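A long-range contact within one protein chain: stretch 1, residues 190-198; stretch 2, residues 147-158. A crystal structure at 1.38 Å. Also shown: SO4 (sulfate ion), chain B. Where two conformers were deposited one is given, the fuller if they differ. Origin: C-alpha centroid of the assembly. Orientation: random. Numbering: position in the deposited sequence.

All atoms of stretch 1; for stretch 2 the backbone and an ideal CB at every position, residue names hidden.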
# COMPACT_ATOMS: atom_id res chain seq x y z
N LYS A 190 5.45 -8.85 9.62
CA LYS A 190 6.67 -8.45 10.33
C LYS A 190 7.84 -8.44 9.35
O LYS A 190 8.65 -7.52 9.35
CB LYS A 190 6.91 -9.41 11.52
CG LYS A 190 5.92 -9.15 12.68
CD LYS A 190 6.25 -10.17 13.75
CE LYS A 190 5.26 -10.04 14.91
NZ LYS A 190 5.65 -10.87 16.01
N ARG A 191 7.99 -9.57 8.66
CA ARG A 191 9.05 -9.71 7.68
C ARG A 191 9.05 -8.58 6.67
O ARG A 191 10.08 -7.96 6.38
CB ARG A 191 8.89 -11.07 6.98
CG ARG A 191 9.78 -11.25 5.75
CD ARG A 191 9.25 -12.38 4.83
NE ARG A 191 8.08 -11.94 4.09
CZ ARG A 191 7.25 -12.71 3.40
NH1 ARG A 191 7.42 -14.03 3.36
NH2 ARG A 191 6.18 -12.15 2.79
N ASP A 192 7.91 -8.32 6.08
CA ASP A 192 7.78 -7.36 5.03
C ASP A 192 7.95 -5.92 5.53
O ASP A 192 8.51 -5.10 4.79
CB ASP A 192 6.44 -7.54 4.30
CG ASP A 192 6.37 -8.83 3.49
OD1 ASP A 192 7.45 -9.40 3.18
OD2 ASP A 192 5.27 -9.32 3.17
N LEU A 193 7.54 -5.63 6.73
CA LEU A 193 7.72 -4.28 7.32
C LEU A 193 9.16 -4.05 7.74
O LEU A 193 9.58 -2.93 7.65
CB LEU A 193 6.74 -3.97 8.48
CG LEU A 193 5.27 -3.77 7.99
CD1 LEU A 193 4.44 -3.56 9.26
CD2 LEU A 193 5.18 -2.67 6.97
N GLU A 194 9.84 -5.10 8.22
CA GLU A 194 11.27 -4.93 8.54
C GLU A 194 11.96 -4.52 7.26
O GLU A 194 12.82 -3.65 7.29
CB GLU A 194 11.88 -6.15 9.23
CG GLU A 194 13.29 -5.99 9.69
CD GLU A 194 13.67 -6.79 10.91
OE1 GLU A 194 12.85 -7.67 11.29
OE2 GLU A 194 14.79 -6.49 11.48
N LEU A 195 11.74 -5.24 6.12
CA LEU A 195 12.33 -4.92 4.84
C LEU A 195 11.98 -3.52 4.43
O LEU A 195 12.86 -2.66 4.07
CB LEU A 195 11.90 -5.95 3.75
CG LEU A 195 12.61 -5.89 2.39
CD1 LEU A 195 14.06 -6.06 2.63
CD2 LEU A 195 11.98 -6.93 1.45
N TYR A 196 10.71 -3.21 4.39
CA TYR A 196 10.30 -1.91 3.94
C TYR A 196 11.05 -0.80 4.74
O TYR A 196 11.50 0.18 4.22
CB TYR A 196 8.80 -1.76 4.14
CG TYR A 196 8.17 -0.46 3.71
CD1 TYR A 196 8.04 -0.10 2.38
CD2 TYR A 196 7.58 0.39 4.68
CE1 TYR A 196 7.44 1.14 2.04
CE2 TYR A 196 6.97 1.59 4.36
CZ TYR A 196 6.88 1.94 3.00
OH TYR A 196 6.30 3.12 2.66
N ARG A 197 10.98 -0.86 6.09
CA ARG A 197 11.52 0.15 7.00
C ARG A 197 13.02 0.24 6.91
O ARG A 197 13.58 1.33 6.86
CB ARG A 197 11.04 -0.02 8.42
CG ARG A 197 9.56 0.36 8.67
CD ARG A 197 9.38 1.90 8.72
NE ARG A 197 10.28 2.45 9.77
CZ ARG A 197 10.11 2.39 11.11
NH1 ARG A 197 8.96 1.94 11.63
NH2 ARG A 197 11.00 2.98 11.90
N SER A 198 13.67 -0.89 6.69
CA SER A 198 15.13 -0.89 6.66
C SER A 198 15.62 -0.34 5.33
O SER A 198 16.76 0.13 5.25
CB SER A 198 15.70 -2.27 6.89
OG SER A 198 15.28 -2.68 8.17
N UNK A 147 -5.13 -13.66 -1.65
CA UNK A 147 -3.66 -13.50 -1.90
C UNK A 147 -3.14 -12.29 -1.11
O UNK A 147 -3.65 -11.19 -1.20
CB UNK A 147 -3.37 -13.32 -3.39
N UNK A 148 -2.09 -12.58 -0.35
CA UNK A 148 -1.37 -11.59 0.40
C UNK A 148 -0.18 -11.01 -0.39
O UNK A 148 0.56 -11.78 -1.03
CB UNK A 148 -0.89 -12.20 1.72
N UNK A 149 -0.03 -9.70 -0.28
CA UNK A 149 1.10 -8.93 -0.83
C UNK A 149 1.79 -8.20 0.29
O UNK A 149 1.13 -7.69 1.23
CB UNK A 149 0.64 -7.94 -1.90
N UNK A 150 3.08 -7.93 0.11
CA UNK A 150 3.76 -6.97 1.00
C UNK A 150 3.09 -5.64 1.02
O UNK A 150 3.19 -4.88 1.97
CB UNK A 150 5.22 -6.78 0.58
N UNK A 151 2.39 -5.28 -0.09
CA UNK A 151 1.60 -4.04 -0.07
C UNK A 151 0.53 -4.00 1.00
O UNK A 151 0.22 -2.91 1.49
CB UNK A 151 0.94 -3.83 -1.43
N UNK A 152 -0.03 -5.16 1.34
CA UNK A 152 -1.00 -5.14 2.42
C UNK A 152 -0.32 -4.89 3.78
O UNK A 152 -0.90 -4.22 4.63
CB UNK A 152 -1.78 -6.46 2.45
N UNK A 153 0.94 -5.32 3.95
CA UNK A 153 1.74 -4.97 5.13
C UNK A 153 2.01 -3.47 5.23
O UNK A 153 1.86 -2.86 6.24
CB UNK A 153 3.07 -5.73 5.10
N UNK A 154 2.39 -2.86 4.09
CA UNK A 154 2.61 -1.43 4.01
C UNK A 154 1.33 -0.70 4.39
O UNK A 154 1.34 0.28 5.13
CB UNK A 154 3.07 -1.03 2.61
N UNK A 155 0.23 -1.12 3.80
CA UNK A 155 -1.04 -0.53 4.12
C UNK A 155 -1.37 -0.62 5.65
O UNK A 155 -1.87 0.36 6.22
CB UNK A 155 -2.13 -1.22 3.29
N UNK A 156 -1.16 -1.82 6.22
CA UNK A 156 -1.41 -1.97 7.67
C UNK A 156 -0.60 -0.95 8.47
O UNK A 156 -1.12 -0.29 9.34
CB UNK A 156 -1.06 -3.39 8.13
N UNK A 157 0.68 -0.80 8.15
CA UNK A 157 1.52 0.15 8.86
C UNK A 157 1.01 1.56 8.74
O UNK A 157 0.96 2.31 9.75
CB UNK A 157 2.96 0.08 8.34
N UNK A 158 0.58 1.94 7.54
CA UNK A 158 0.03 3.30 7.38
C UNK A 158 -1.21 3.54 8.18
O UNK A 158 -1.40 4.60 8.75
CB UNK A 158 -0.28 3.58 5.91
S SO4 B . 4.67 -14.72 0.48
O1 SO4 B . 3.26 -15.18 0.73
O2 SO4 B . 5.52 -15.22 1.61
O3 SO4 B . 4.62 -13.22 0.46
O4 SO4 B . 5.27 -15.20 -0.75

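The two helices cross at 76°, their axes approaching to 8.8 Å. Position 147, in an extended segment, has nothing of stretch 1 near its CB, and almost any residue would fit; it is Lys147.

Position 148 is also extended, but its CA-to-CB bond points toward stretch 1, with no atom of it within 5.5 Å of the CB. A side chain reaching across this gap would meet the carboxylate of Asp192, which favours a long donor such as Tyr, Lys or Arg. The residue is Tyr148, whose OH donates a hydrogen bond to Asp192 OD2 (2.6 Å). That carboxylate is already held in a salt bridge by Arg191, with Arg191 NE 2.8 Å from Asp192 OD1.

Position 149 points away and directly precedes the helix, where Ser, Thr, Asp or Asn could cap. Ser149 does so, its OG accepting from the N of 151 at 2.9 Å.

At 150 the ideal CB lies 3.6 Å from Asp192 OD2. A basic or polar residue would suit the nearby charge, though a small one would also fit. Arg150 instead turns its guanidinium away from the carboxylate and toward Tyr196, with Arg150 NH1 4.1 Å from Tyr196 CD1; NE and NH2 are bonded elsewhere in the structure.

Positions 151 and 152 do not face stretch 1 and leave the choice open. They are Leu151 and His152, the latter accepting from Ser149 N through ND1 (2.9 Å).

At 153 the CB points into a tight space, 3.9 Å from Asp192 CB and 4.1 Å from Leu193 CG, so a small residue, Ala, Gly or Ser, is expected. Ala153 packs its CB against these atoms, and its carbonyl O lies 3.4 Å from Leu193 CD2.

At 154 CA-to-CB points sideways; the ideal CB is 4.8 Å from Tyr196 CZ and 5.1 Å from Leu193 CD2, which suits a medium apolar side chain such as Val, Ile or Leu. Val154 sets CG2 over one face of the Tyr196 ring, 3.9 Å from the ring centroid, in a CH-pi contact.

At 155 CA-to-CB points away and at 156 sideways, and neither ideal CB has an atom of stretch 1 within 5.5 Å, so stretch 1 sets no preference; the residues are Gly155 and Leu156, neither making a contact with it.

At 157 the CB lies 3.8 Å from Leu193 CD2, while Arg197 lies farther out, so a large side chain, apolar near its base and polar at its tip, would use both; Leu or Met would use the first. Tyr157 places CB 3.7 Å from Leu193 CD2 and OH 2.9 Å from Arg197 NH1.

Position 158 is out of reach and unconstrained by stretch 1; it is Ala158.

Stretch 2 147-158: KYSRLHAVGLYA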
# COMPACT_ATOMS: atom_id res chain seq x y z
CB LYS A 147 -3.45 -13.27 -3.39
CG LYS A 147 -2.03 -12.92 -3.77
CD LYS A 147 -1.07 -14.03 -3.56
CE LYS A 147 0.33 -13.66 -4.04
NZ LYS A 147 1.24 -14.78 -3.74
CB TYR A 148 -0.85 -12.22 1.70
CG TYR A 148 0.16 -11.37 2.46
CD1 TYR A 148 -0.22 -10.38 3.31
CD2 TYR A 148 1.53 -11.55 2.26
CE1 TYR A 148 0.68 -9.57 3.93
CE2 TYR A 148 2.49 -10.74 2.88
CZ TYR A 148 2.07 -9.77 3.73
OH TYR A 148 2.96 -8.98 4.37
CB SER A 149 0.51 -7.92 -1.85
OG SER A 149 1.51 -6.99 -2.32
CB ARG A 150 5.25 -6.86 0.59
CG ARG A 150 5.47 -6.23 -0.71
CD ARG A 150 5.83 -4.75 -0.56
NE ARG A 150 5.89 -4.09 -1.85
CZ ARG A 150 6.37 -2.86 -2.05
NH1 ARG A 150 6.82 -2.12 -1.01
NH2 ARG A 150 6.25 -2.33 -3.25
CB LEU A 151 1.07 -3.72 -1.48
CG LEU A 151 2.08 -3.39 -2.57
CD1 LEU A 151 1.49 -3.55 -3.94
CD2 LEU A 151 2.62 -2.03 -2.31
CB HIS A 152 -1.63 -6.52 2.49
CG HIS A 152 -2.49 -6.84 1.32
ND1 HIS A 152 -2.21 -7.93 0.53
CD2 HIS A 152 -3.62 -6.25 0.86
CE1 HIS A 152 -3.19 -7.96 -0.39
NE2 HIS A 152 -4.05 -6.94 -0.24
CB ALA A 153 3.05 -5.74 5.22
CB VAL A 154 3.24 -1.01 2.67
CG1 VAL A 154 3.34 0.51 2.59
CG2 VAL A 154 4.60 -1.69 2.47
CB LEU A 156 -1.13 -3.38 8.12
CG LEU A 156 -1.32 -3.66 9.58
CD1 LEU A 156 -2.75 -3.50 10.04
CD2 LEU A 156 -0.77 -4.97 10.01
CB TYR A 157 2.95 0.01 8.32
CG TYR A 157 3.87 0.92 9.09
CD1 TYR A 157 4.39 0.61 10.31
CD2 TYR A 157 4.31 2.09 8.49
CE1 TYR A 157 5.34 1.44 10.91
CE2 TYR A 157 5.22 2.96 9.10
CZ TYR A 157 5.69 2.63 10.33
OH TYR A 157 6.62 3.47 10.91
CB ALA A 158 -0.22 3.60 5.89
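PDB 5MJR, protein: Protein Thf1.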